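PDB 1H1O: cytochrome c-552 from Thiobacillus ferrooxidans, which carries electrons in the periplasm as a diheme, high-potential cytochrome c of the c4 type. Local coordinates for residues K104-Q109 against K174-Y179; A49-S54 against V67-D72. All coordinates share one frame; numbering follows the deposited sequence.

Interaction 1 of 2, residues K104-Q109 against K174-Y179; sequences KAIFNQ and KDVAAY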
loop_
_atom_site.group_PDB
_atom_site.type_symbol
_atom_site.label_atom_id
_atom_site.label_comp_id
_atom_site.label_asym_id
_atom_site.label_seq_id
_atom_site.Cartn_x
_atom_site.Cartn_y
_atom_site.Cartn_z
ATOM N N LYS A 104 -3.461 -4.889 15.342
ATOM C CA LYS A 104 -4.791 -4.309 15.428
ATOM C C LYS A 104 -4.807 -3.179 16.444
ATOM O O LYS A 104 -5.348 -2.104 16.182
ATOM C CB LYS A 104 -5.838 -5.355 15.822
ATOM C CG LYS A 104 -7.249 -4.779 15.835
ATOM C CD LYS A 104 -8.306 -5.829 16.121
ATOM C CE LYS A 104 -9.691 -5.213 16.004
ATOM N NZ LYS A 104 -10.735 -6.071 16.622
ATOM N N ALA A 105 -4.207 -3.428 17.604
ATOM C CA ALA A 105 -4.158 -2.424 18.661
ATOM C C ALA A 105 -3.421 -1.199 18.139
ATOM O O ALA A 105 -3.838 -0.066 18.369
ATOM C CB ALA A 105 -3.453 -2.989 19.879
ATOM N N ILE A 106 -2.334 -1.436 17.412
ATOM C CA ILE A 106 -1.548 -0.350 16.849
ATOM C C ILE A 106 -2.353 0.430 15.833
ATOM O O ILE A 106 -2.431 1.656 15.877
ATOM C CB ILE A 106 -0.288 -0.880 16.152
ATOM C CG1 ILE A 106 0.692 -1.425 17.199
ATOM C CG2 ILE A 106 0.359 0.221 15.331
ATOM C CD1 ILE A 106 1.833 -2.294 16.613
ATOM N N PHE A 107 -2.968 -0.286 14.909
ATOM C CA PHE A 107 -3.730 0.386 13.866
ATOM C C PHE A 107 -4.851 1.250 14.420
ATOM O O PHE A 107 -5.020 2.420 13.989
ATOM C CB PHE A 107 -4.334 -0.641 12.900
ATOM C CG PHE A 107 -5.014 -0.022 11.724
ATOM C CD1 PHE A 107 -4.284 0.366 10.625
ATOM C CD2 PHE A 107 -6.375 0.240 11.759
ATOM C CE1 PHE A 107 -4.892 1.025 9.560
ATOM C CE2 PHE A 107 -7.010 0.894 10.713
ATOM C CZ PHE A 107 -6.265 1.292 9.608
ATOM N N ASN A 108 -5.621 0.691 15.350
ATOM C CA ASN A 108 -6.765 1.396 15.917
ATOM C C ASN A 108 -6.453 2.332 17.074
ATOM O O ASN A 108 -7.060 3.400 17.189
ATOM C CB ASN A 108 -7.834 0.404 16.396
ATOM C CG ASN A 108 -8.355 -0.485 15.284
ATOM O OD1 ASN A 108 -8.523 -0.053 14.152
ATOM N ND2 ASN A 108 -8.632 -1.736 15.616
ATOM N N GLN A 109 -5.511 1.943 17.929
ATOM C CA GLN A 109 -5.193 2.750 19.098
ATOM C C GLN A 109 -3.855 3.467 19.052
ATOM O O GLN A 109 -3.643 4.432 19.779
ATOM C CB GLN A 109 -5.245 1.872 20.345
ATOM C CG GLN A 109 -6.530 1.069 20.477
ATOM C CD GLN A 109 -6.641 0.350 21.813
ATOM O OE1 GLN A 109 -6.888 0.974 22.856
ATOM N NE2 GLN A 109 -6.454 -0.970 21.790
ATOM N N LYS A 174 5.696 -5.291 11.382
ATOM C CA LYS A 174 5.237 -6.655 11.131
ATOM C C LYS A 174 3.828 -6.880 11.705
ATOM O O LYS A 174 2.982 -7.522 11.082
ATOM C CB LYS A 174 6.220 -7.652 11.745
ATOM C CG LYS A 174 7.601 -7.652 11.095
ATOM C CD LYS A 174 8.505 -8.673 11.771
ATOM C CE LYS A 174 9.829 -8.832 11.038
ATOM N NZ LYS A 174 10.702 -9.823 11.728
ATOM N N ASP A 175 3.580 -6.342 12.892
ATOM C CA ASP A 175 2.273 -6.493 13.500
ATOM C C ASP A 175 1.215 -5.778 12.715
ATOM O O ASP A 175 0.222 -6.382 12.330
ATOM C CB ASP A 175 2.316 -6.013 14.935
ATOM C CG ASP A 175 3.205 -6.882 15.755
ATOM O OD1 ASP A 175 3.575 -7.917 15.169
ATOM O OD2 ASP A 175 3.532 -6.566 16.923
ATOM N N VAL A 176 1.427 -4.501 12.443
ATOM C CA VAL A 176 0.438 -3.779 11.673
ATOM C C VAL A 176 0.261 -4.464 10.315
ATOM O O VAL A 176 -0.854 -4.575 9.823
ATOM C CB VAL A 176 0.841 -2.313 11.496
ATOM C CG1 VAL A 176 -0.264 -1.553 10.785
ATOM C CG2 VAL A 176 1.083 -1.699 12.858
ATOM N N ALA A 177 1.350 -4.948 9.723
ATOM C CA ALA A 177 1.256 -5.629 8.436
ATOM C C ALA A 177 0.434 -6.914 8.565
ATOM O O ALA A 177 -0.466 -7.170 7.759
ATOM C CB ALA A 177 2.657 -5.954 7.888
ATOM N N ALA A 178 0.754 -7.722 9.572
ATOM C CA ALA A 178 0.032 -8.965 9.788
ATOM C C ALA A 178 -1.447 -8.618 9.867
ATOM O O ALA A 178 -2.264 -9.139 9.106
ATOM C CB ALA A 178 0.493 -9.628 11.076
ATOM N N TYR A 179 -1.789 -7.701 10.767
ATOM C CA TYR A 179 -3.183 -7.310 10.916
ATOM C C TYR A 179 -3.833 -6.856 9.598
ATOM O O TYR A 179 -4.819 -7.435 9.147
ATOM C CB TYR A 179 -3.312 -6.206 11.981
ATOM C CG TYR A 179 -4.704 -5.621 12.067
ATOM C CD1 TYR A 179 -4.954 -4.300 11.693
ATOM C CD2 TYR A 179 -5.782 -6.403 12.473
ATOM C CE1 TYR A 179 -6.241 -3.772 11.718
ATOM C CE2 TYR A 179 -7.082 -5.887 12.501
ATOM C CZ TYR A 179 -7.301 -4.573 12.122
ATOM O OH TYR A 179 -8.580 -4.068 12.131
#

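Interaction 2 of 2, residues A49-S54 against V67-D72; sequences AYKDHS and VAQALD. With HEM (protoporphyrin IX containing Fe), chain D.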
loop_
_atom_site.group_PDB
_atom_site.type_symbol
_atom_site.label_atom_id
_atom_site.label_comp_id
_atom_site.label_asym_id
_atom_site.label_seq_id
_atom_site.Cartn_x
_atom_site.Cartn_y
_atom_site.Cartn_z
ATOM N N ALA A 49 3.134 9.852 -9.543
ATOM C CA ALA A 49 4.364 9.984 -8.770
ATOM C C ALA A 49 5.473 9.156 -9.410
ATOM O O ALA A 49 6.623 9.588 -9.485
ATOM C CB ALA A 49 4.138 9.525 -7.320
ATOM N N TYR A 50 5.120 7.956 -9.849
ATOM C CA TYR A 50 6.084 7.080 -10.496
ATOM C C TYR A 50 6.511 7.720 -11.802
ATOM O O TYR A 50 7.694 7.747 -12.143
ATOM C CB TYR A 50 5.468 5.713 -10.784
ATOM C CG TYR A 50 5.317 4.864 -9.551
ATOM C CD1 TYR A 50 6.361 4.754 -8.635
ATOM C CD2 TYR A 50 4.157 4.127 -9.321
ATOM C CE1 TYR A 50 6.258 3.937 -7.534
ATOM C CE2 TYR A 50 4.045 3.296 -8.200
ATOM C CZ TYR A 50 5.104 3.212 -7.320
ATOM O OH TYR A 50 5.033 2.385 -6.226
ATOM N N LYS A 51 5.530 8.244 -12.525
ATOM C CA LYS A 51 5.797 8.877 -13.801
ATOM C C LYS A 51 6.758 10.041 -13.642
ATOM O O LYS A 51 7.758 10.105 -14.354
ATOM C CB LYS A 51 4.486 9.339 -14.433
ATOM C CG LYS A 51 4.615 9.849 -15.861
ATOM C CD LYS A 51 3.249 10.012 -16.488
ATOM C CE LYS A 51 3.357 10.729 -17.816
ATOM N NZ LYS A 51 4.333 10.027 -18.693
ATOM N N ASP A 52 6.490 10.949 -12.704
ATOM C CA ASP A 52 7.390 12.086 -12.520
ATOM C C ASP A 52 8.496 11.779 -11.517
ATOM O O ASP A 52 9.186 12.680 -11.034
ATOM C CB ASP A 52 6.624 13.353 -12.090
ATOM C CG ASP A 52 5.990 13.227 -10.704
ATOM O OD1 ASP A 52 6.488 12.433 -9.864
ATOM O OD2 ASP A 52 4.994 13.946 -10.452
ATOM N N HIS A 53 8.663 10.494 -11.222
ATOM C CA HIS A 53 9.688 10.023 -10.301
ATOM C C HIS A 53 9.624 10.604 -8.895
ATOM O O HIS A 53 10.582 10.458 -8.135
ATOM C CB HIS A 53 11.080 10.289 -10.871
ATOM C CG HIS A 53 11.353 9.586 -12.163
ATOM N ND1 HIS A 53 12.592 9.599 -12.768
ATOM C CD2 HIS A 53 10.547 8.856 -12.971
ATOM C CE1 HIS A 53 12.537 8.907 -13.891
ATOM N NE2 HIS A 53 11.308 8.446 -14.039
ATOM N N SER A 54 8.521 11.263 -8.538
ATOM C CA SER A 54 8.423 11.812 -7.188
ATOM C C SER A 54 8.446 10.660 -6.173
ATOM O O SER A 54 8.984 10.813 -5.075
ATOM C CB SER A 54 7.168 12.690 -7.023
ATOM O OG SER A 54 5.979 12.021 -7.392
ATOM N N VAL A 67 7.208 1.259 -16.535
ATOM C CA VAL A 67 5.844 1.198 -17.021
ATOM C C VAL A 67 5.088 2.523 -16.895
ATOM O O VAL A 67 4.249 2.838 -17.740
ATOM C CB VAL A 67 5.050 0.083 -16.309
ATOM C CG1 VAL A 67 4.481 0.595 -14.991
ATOM C CG2 VAL A 67 3.951 -0.436 -17.236
ATOM N N ALA A 68 5.390 3.304 -15.859
ATOM C CA ALA A 68 4.702 4.579 -15.657
ATOM C C ALA A 68 5.080 5.566 -16.746
ATOM O O ALA A 68 4.249 6.339 -17.217
ATOM C CB ALA A 68 5.045 5.154 -14.296
ATOM N N GLN A 69 6.345 5.520 -17.140
ATOM C CA GLN A 69 6.878 6.398 -18.167
ATOM C C GLN A 69 6.069 6.348 -19.454
ATOM O O GLN A 69 6.097 7.280 -20.252
ATOM C CB GLN A 69 8.331 6.020 -18.460
ATOM C CG GLN A 69 8.966 6.822 -19.580
ATOM C CD GLN A 69 8.970 8.311 -19.296
ATOM O OE1 GLN A 69 9.323 9.117 -20.160
ATOM N NE2 GLN A 69 8.581 8.686 -18.076
ATOM N N ALA A 70 5.344 5.258 -19.657
ATOM C CA ALA A 70 4.553 5.109 -20.868
ATOM C C ALA A 70 3.080 5.357 -20.612
ATOM O O ALA A 70 2.231 4.885 -21.361
ATOM C CB ALA A 70 4.755 3.712 -21.447
ATOM N N LEU A 71 2.772 6.093 -19.553
ATOM C CA LEU A 71 1.385 6.376 -19.227
ATOM C C LEU A 71 1.087 7.858 -19.323
ATOM O O LEU A 71 1.896 8.689 -18.917
ATOM C CB LEU A 71 1.053 5.902 -17.810
ATOM C CG LEU A 71 1.229 4.429 -17.453
ATOM C CD1 LEU A 71 0.689 4.204 -16.053
ATOM C CD2 LEU A 71 0.494 3.552 -18.440
ATOM N N ASP A 72 -0.079 8.181 -19.870
ATOM C CA ASP A 72 -0.518 9.563 -20.004
ATOM C C ASP A 72 -1.623 9.789 -18.974
ATOM O O ASP A 72 -2.111 8.832 -18.359
ATOM C CB ASP A 72 -1.041 9.832 -21.427
ATOM C CG ASP A 72 -2.248 8.969 -21.790
ATOM O OD1 ASP A 72 -2.776 9.121 -22.914
ATOM O OD2 ASP A 72 -2.673 8.142 -20.955
HETATM C CHA HEM D . 3.209 -0.553 -7.262
HETATM C CHB HEM D . 0.160 0.551 -10.803
HETATM C CHC HEM D . 2.549 -2.436 -13.736
HETATM C CHD HEM D . 5.501 -3.623 -10.204
HETATM C C1A HEM D . 2.151 0.028 -7.964
HETATM C C2A HEM D . 1.228 1.013 -7.439
HETATM C C3A HEM D . 0.360 1.322 -8.443
HETATM C C4A HEM D . 0.773 0.518 -9.574
HETATM C CMA HEM D . -0.796 2.290 -8.458
HETATM C CAA HEM D . 1.258 1.573 -6.037
HETATM C CBA HEM D . 0.306 0.827 -5.075
HETATM C CGA HEM D . 0.318 1.292 -3.739
HETATM O O1A HEM D . -0.328 0.566 -2.903
HETATM O O2A HEM D . 0.909 2.325 -3.361
HETATM C C1B HEM D . 0.556 -0.174 -11.911
HETATM C C2B HEM D . -0.097 -0.065 -13.193
HETATM C C3B HEM D . 0.591 -0.886 -14.038
HETATM C C4B HEM D . 1.635 -1.513 -13.244
HETATM C CMB HEM D . -1.291 0.833 -13.460
HETATM C CAB HEM D . 0.383 -1.138 -15.509
HETATM C CBB HEM D . 0.543 0.115 -16.413
HETATM C C1C HEM D . 3.553 -3.033 -13.037
HETATM C C2C HEM D . 4.488 -3.984 -13.587
HETATM C C3C HEM D . 5.325 -4.301 -12.567
HETATM C C4C HEM D . 4.894 -3.570 -11.430
HETATM C CMC HEM D . 4.454 -4.445 -15.019
HETATM C CAC HEM D . 6.539 -5.245 -12.552
HETATM C CBC HEM D . 7.623 -4.885 -13.612
HETATM C C1D HEM D . 5.137 -2.896 -9.080
HETATM C C2D HEM D . 5.849 -2.968 -7.820
HETATM C C3D HEM D . 5.222 -2.090 -7.015
HETATM C C4D HEM D . 4.110 -1.510 -7.766
HETATM C CMD HEM D . 7.051 -3.847 -7.568
HETATM C CAD HEM D . 5.550 -1.694 -5.616
HETATM C CBD HEM D . 6.812 -0.699 -5.791
HETATM C CGD HEM D . 7.053 0.215 -4.755
HETATM O O1D HEM D . 7.277 -0.221 -3.610
HETATM O O2D HEM D . 7.094 1.461 -4.965
HETATM N NA HEM D . 1.863 -0.264 -9.259
HETATM N NB HEM D . 1.614 -1.062 -11.946
HETATM N NC HEM D . 3.818 -2.793 -11.701
HETATM N ND HEM D . 4.089 -2.015 -9.026
HETATM FE FE HEM D . 2.838 -1.565 -10.475
#

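Interaction 1 of 2, residues K104-Q109 against K174-Y179
The ring of Tyr179 lies against the backbone of helix 100-109, with Lys104 CA over its centre, 3.6 Å from the ring centroid and 12° off the normal, a CH-pi contact. The Lys104 side chain, with CG anti to the backbone N and extended beyond it, continues across the same face: CB sits 3.5 Å from Tyr179 CD2, and CG passes over CE2 toward CZ. Phe107 meets the tyrosine from another direction, its CB 3.9 Å from Tyr179 CE1 and the two ring planes inclined at 46°. Beside this pair, Ile106 CG2 presses on Val176 CG2 at 3.2 Å, tighter than usual for two methyl groups, while Val176 CG1 approaches the edge of the Phe107 ring. An alanine in place of Tyr179 would remove the aromatic face under Lys104 and is likely to loosen the meeting of the two helices. The tyrosine ring reaches this position because CG is anti to its backbone N. The axes of segments 104-109 and 174-179 cross at -90° and come within 8.4 Å, the near-perpendicular packing of the N- and C-terminal helices characteristic of the cytochrome c fold, here in the second heme domain. Val176 also touches the heme, and Phe107 packs on Cys119 and His123, predicted respectively to hold that heme covalently and to bind its iron axially. Helix 120-123 thus adjoins Phe107, while helix 141-153 packs against Ala177 of helix 170-182.

Interaction 2 of 2, residues A49-S54 against V67-D72
In the first cytochrome c domain, the C-terminal end of helix 40-51 packs on the short helix 65-69 beside the heme. Tyr50 serves both neighbours: its CB rests 3.6 Å from Ala68 CB, whereas the ring, with CG anti to the carbonyl carbon (chi1 -74°), runs on to the porphyrin. There Tyr50 OH donates a hydrogen bond of 2.6 Å to the heme propionate oxygen O2D, though the hydroxyl position is less certain; Tyr42 and Arg55 also bind the heme through hydrogen bonds. Lys51 keeps its backbone N 3.6 Å from Ala68 CB, so the alanine methyl fits closely against the helix. The Lys51 side chain extends past Ala68 O and bends at chi4 (54°), bringing NZ within 2.8 Å of Leu71 O. Across from these residues, Val67 and Leu71 line the heme pocket, with Val67 CG2 3.5 Å from the heme vinyl-derived carbon CBB. Asp52 leaves the helical conformation, and the ring of His53 stacks on Trp65. The turn is completed by Ser54: Ser54 N lies 2.7 Å from Asp52 OD1 and binds its anti lone pair, closing an Asx turn, while Ser54 OG donates to the syn lone pair of the same OD1 at 2.6 Å.

How the interactions relate
Interactions 1 and 2 belong to different cytochrome c domains and lie on opposite sides of the chain's centre, their centres 31 Å apart and their nearest atoms about 17 Å apart. They share no helix. Interaction 2 is a buried contact and interaction 1 only partly buried, each with a lysine at its margin, and each borders a different heme. In 104-109 against 174-179, two crossing helices meet through aromatic and aliphatic side chains, and Val176 brings the contact to the heme by apolar touch. In 49-54 against 67-72, helix ends and turns meet over a smaller area, 248 against 353 Å², and the heme is reached through a polar propionate bond as well as apolar contacts.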